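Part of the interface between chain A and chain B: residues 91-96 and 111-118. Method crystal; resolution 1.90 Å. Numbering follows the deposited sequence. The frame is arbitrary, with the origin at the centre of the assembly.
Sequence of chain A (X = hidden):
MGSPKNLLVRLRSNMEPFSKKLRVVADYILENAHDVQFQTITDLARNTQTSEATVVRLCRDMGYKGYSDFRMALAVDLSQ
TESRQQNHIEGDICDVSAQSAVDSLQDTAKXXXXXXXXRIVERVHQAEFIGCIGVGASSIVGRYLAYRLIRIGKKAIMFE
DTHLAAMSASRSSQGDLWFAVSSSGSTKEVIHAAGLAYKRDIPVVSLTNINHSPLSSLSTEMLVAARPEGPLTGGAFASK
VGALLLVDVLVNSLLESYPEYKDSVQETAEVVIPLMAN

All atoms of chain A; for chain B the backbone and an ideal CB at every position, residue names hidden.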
# COMPACT_ATOMS: atom_id res chain seq x y z
N GLY A 91 -17.28 -0.57 -18.05
CA GLY A 91 -17.80 -1.90 -17.71
C GLY A 91 -16.84 -2.99 -17.19
O GLY A 91 -17.16 -3.68 -16.21
N ASP A 92 -15.69 -3.18 -17.86
CA ASP A 92 -14.69 -4.23 -17.51
C ASP A 92 -14.09 -4.09 -16.06
O ASP A 92 -13.81 -3.00 -15.58
CB ASP A 92 -13.69 -4.28 -18.68
CG ASP A 92 -12.29 -4.71 -18.30
OD1 ASP A 92 -11.85 -5.78 -18.77
OD2 ASP A 92 -11.56 -3.94 -17.67
N ILE A 93 -13.95 -5.20 -15.36
CA ILE A 93 -13.54 -5.15 -13.95
C ILE A 93 -12.25 -4.37 -13.75
O ILE A 93 -12.13 -3.66 -12.79
CB ILE A 93 -13.52 -6.54 -13.29
CG1 ILE A 93 -13.53 -6.42 -11.76
CG2 ILE A 93 -12.33 -7.36 -13.77
CD1 ILE A 93 -14.76 -5.68 -11.23
N CYS A 94 -11.30 -4.45 -14.68
CA CYS A 94 -10.14 -3.61 -14.59
C CYS A 94 -10.47 -2.15 -14.62
O CYS A 94 -9.88 -1.37 -13.86
CB CYS A 94 -9.17 -3.84 -15.75
SG CYS A 94 -8.31 -5.41 -15.63
N ASP A 95 -11.34 -1.77 -15.55
CA ASP A 95 -11.57 -0.36 -15.82
C ASP A 95 -12.36 0.25 -14.69
O ASP A 95 -12.14 1.40 -14.31
CB ASP A 95 -12.28 -0.17 -17.17
CG ASP A 95 -11.38 -0.56 -18.38
OD1 ASP A 95 -11.82 -1.41 -19.19
OD2 ASP A 95 -10.22 -0.08 -18.48
N VAL A 96 -13.30 -0.49 -14.14
CA VAL A 96 -14.05 0.01 -12.98
C VAL A 96 -13.17 0.10 -11.72
O VAL A 96 -13.24 1.09 -10.96
CB VAL A 96 -15.30 -0.84 -12.68
CG1 VAL A 96 -16.14 -0.12 -11.62
CG2 VAL A 96 -16.13 -1.09 -13.98
N UNK B 111 -2.55 -1.42 -19.78
CA UNK B 111 -1.52 -2.46 -19.96
C UNK B 111 -1.99 -3.85 -19.58
O UNK B 111 -1.48 -4.84 -20.12
CB UNK B 111 -0.28 -2.11 -19.13
N UNK B 112 -2.93 -3.95 -18.67
CA UNK B 112 -3.32 -5.24 -18.11
C UNK B 112 -3.72 -6.25 -19.19
O UNK B 112 -4.56 -5.97 -20.03
CB UNK B 112 -4.48 -5.05 -17.13
N UNK B 113 -3.10 -7.44 -19.15
CA UNK B 113 -3.42 -8.49 -20.12
C UNK B 113 -4.50 -9.34 -19.51
O UNK B 113 -4.25 -10.00 -18.51
CB UNK B 113 -2.20 -9.33 -20.49
N UNK B 114 -5.68 -9.29 -20.11
CA UNK B 114 -6.87 -9.91 -19.56
C UNK B 114 -6.77 -11.41 -19.57
O UNK B 114 -7.40 -12.05 -18.74
CB UNK B 114 -8.11 -9.47 -20.34
N UNK B 115 -6.05 -11.99 -20.53
CA UNK B 115 -6.01 -13.46 -20.57
C UNK B 115 -5.09 -14.03 -19.50
O UNK B 115 -5.45 -14.95 -18.80
CB UNK B 115 -5.55 -13.94 -21.95
N UNK B 116 -3.90 -13.47 -19.36
CA UNK B 116 -3.06 -13.83 -18.25
C UNK B 116 -3.73 -13.46 -16.90
O UNK B 116 -3.66 -14.24 -15.94
CB UNK B 116 -1.70 -13.14 -18.39
N UNK B 117 -4.42 -12.31 -16.81
CA UNK B 117 -5.22 -12.07 -15.60
C UNK B 117 -6.24 -13.20 -15.30
O UNK B 117 -6.33 -13.68 -14.18
CB UNK B 117 -5.96 -10.74 -15.74
N UNK B 118 -7.05 -13.58 -16.29
CA UNK B 118 -7.99 -14.71 -16.10
C UNK B 118 -7.32 -16.00 -15.67
O UNK B 118 -7.91 -16.68 -14.87
CB UNK B 118 -8.76 -14.97 -17.40

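Chain A offers the start of a helix: Asp A92 caps it, its OD2 accepting from Asp A95 N at 3.0 Å, and Cys A94 lies on the turn that looks toward chain B. Two carboxylates and a small sulfur-bearing side chain are what chain B must answer.

Position 111 has helical backbone angles and nothing of this chain A stretch near its CB. The contact sets no demand here, so many residues would fit; the deposited one is Leu B111, which takes no part.

At 112 the backbone leaves helical angles (phi -55°, psi 127°), and the CA-to-CB bond points toward chain A, placing the ideal CB 4.1 Å from Cys A94 SG. A compact apolar side chain suits such a neighbour: valine, isoleucine, leucine or perhaps alanine. It is Ile B112, whose CG2 packs 3.5 Å from Cys A94 SG.

Position 113 points away from chain A and stands immediately before a helix, where backbone NH groups lack partners. Asp, Ser, Thr or Asn would serve. Asp B113 caps the helix, its OD2 accepting from the backbone N of 115 at 3.0 Å and, weakly, from that of 116 at 3.5 Å.

Position 114 points toward chain A, but its ideal CB is still 5.5 Å from Asp A92 OD1. That gap, with two acidic groups beyond it, asks for a long cationic side chain; lysine could supply charge, while arginine can also meet both oxygens of one carboxylate. Arg B114 does so: NE donates to Asp A92 OD1 at 3.1 Å and NH2 to Asp A92 OD2 at 2.9 Å, a two-pronged salt bridge. Arg B114 NH2 also forms a longer salt bridge with Asp A95 OD1, at 3.5 Å. The positive charge is well placed, because Asp A92 OD2 and Asp A95 OD1, both acceptors, sit only 3.0 Å apart. Cys A94 CB lies over one face of the guanidinium, 3.4 Å from Arg B114 NH2, and within chain B Arg B114 NH1 donates to Ile B112 O at 2.9 Å, which helps to hold the group in place.

Positions 115 and 116 are out of reach, so helix-compatible residues of many kinds would do. Lys B115 makes no contact here, and Ser B116 OG gives a weak hydrogen bond to Asp B113 O at 3.3 Å.

Position 117 points toward chain A without its CB coming close, so a medium-length apolar chain, leucine or methionine, could reach the sulfur. Leu B117 brings CD2 to 3.9 Å from Cys A94 SG.

Position 118, out of reach, is freely chosen as far as this contact goes; it is Ala B118.

Chain B 111-118: LIDRKSLA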
# COMPACT_ATOMS: atom_id res chain seq x y z
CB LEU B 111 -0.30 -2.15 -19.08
CG LEU B 111 0.82 -1.14 -19.39
CD1 LEU B 111 1.98 -1.40 -18.41
CD2 LEU B 111 1.28 -1.14 -20.87
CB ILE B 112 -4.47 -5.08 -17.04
CG1 ILE B 112 -3.89 -4.50 -15.74
CG2 ILE B 112 -5.17 -6.41 -16.76
CD1 ILE B 112 -4.94 -4.04 -14.74
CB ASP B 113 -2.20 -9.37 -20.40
CG ASP B 113 -2.40 -10.27 -21.63
OD1 ASP B 113 -1.52 -10.26 -22.54
OD2 ASP B 113 -3.46 -10.94 -21.73
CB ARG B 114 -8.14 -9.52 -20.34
CG ARG B 114 -8.90 -8.32 -19.78
CD ARG B 114 -8.12 -7.03 -20.00
NE ARG B 114 -8.86 -5.81 -19.63
CZ ARG B 114 -8.29 -4.60 -19.49
NH1 ARG B 114 -6.96 -4.46 -19.68
NH2 ARG B 114 -9.03 -3.54 -19.13
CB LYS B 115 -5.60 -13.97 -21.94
CG LYS B 115 -6.64 -13.64 -22.99
CD LYS B 115 -6.33 -14.37 -24.30
CE LYS B 115 -6.28 -15.88 -24.18
NZ LYS B 115 -7.64 -16.46 -24.31
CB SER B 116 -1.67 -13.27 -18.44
OG SER B 116 -1.64 -11.98 -18.00
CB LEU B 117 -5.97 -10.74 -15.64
CG LEU B 117 -6.99 -10.51 -14.50
CD1 LEU B 117 -6.32 -10.45 -13.13
CD2 LEU B 117 -7.72 -9.19 -14.73
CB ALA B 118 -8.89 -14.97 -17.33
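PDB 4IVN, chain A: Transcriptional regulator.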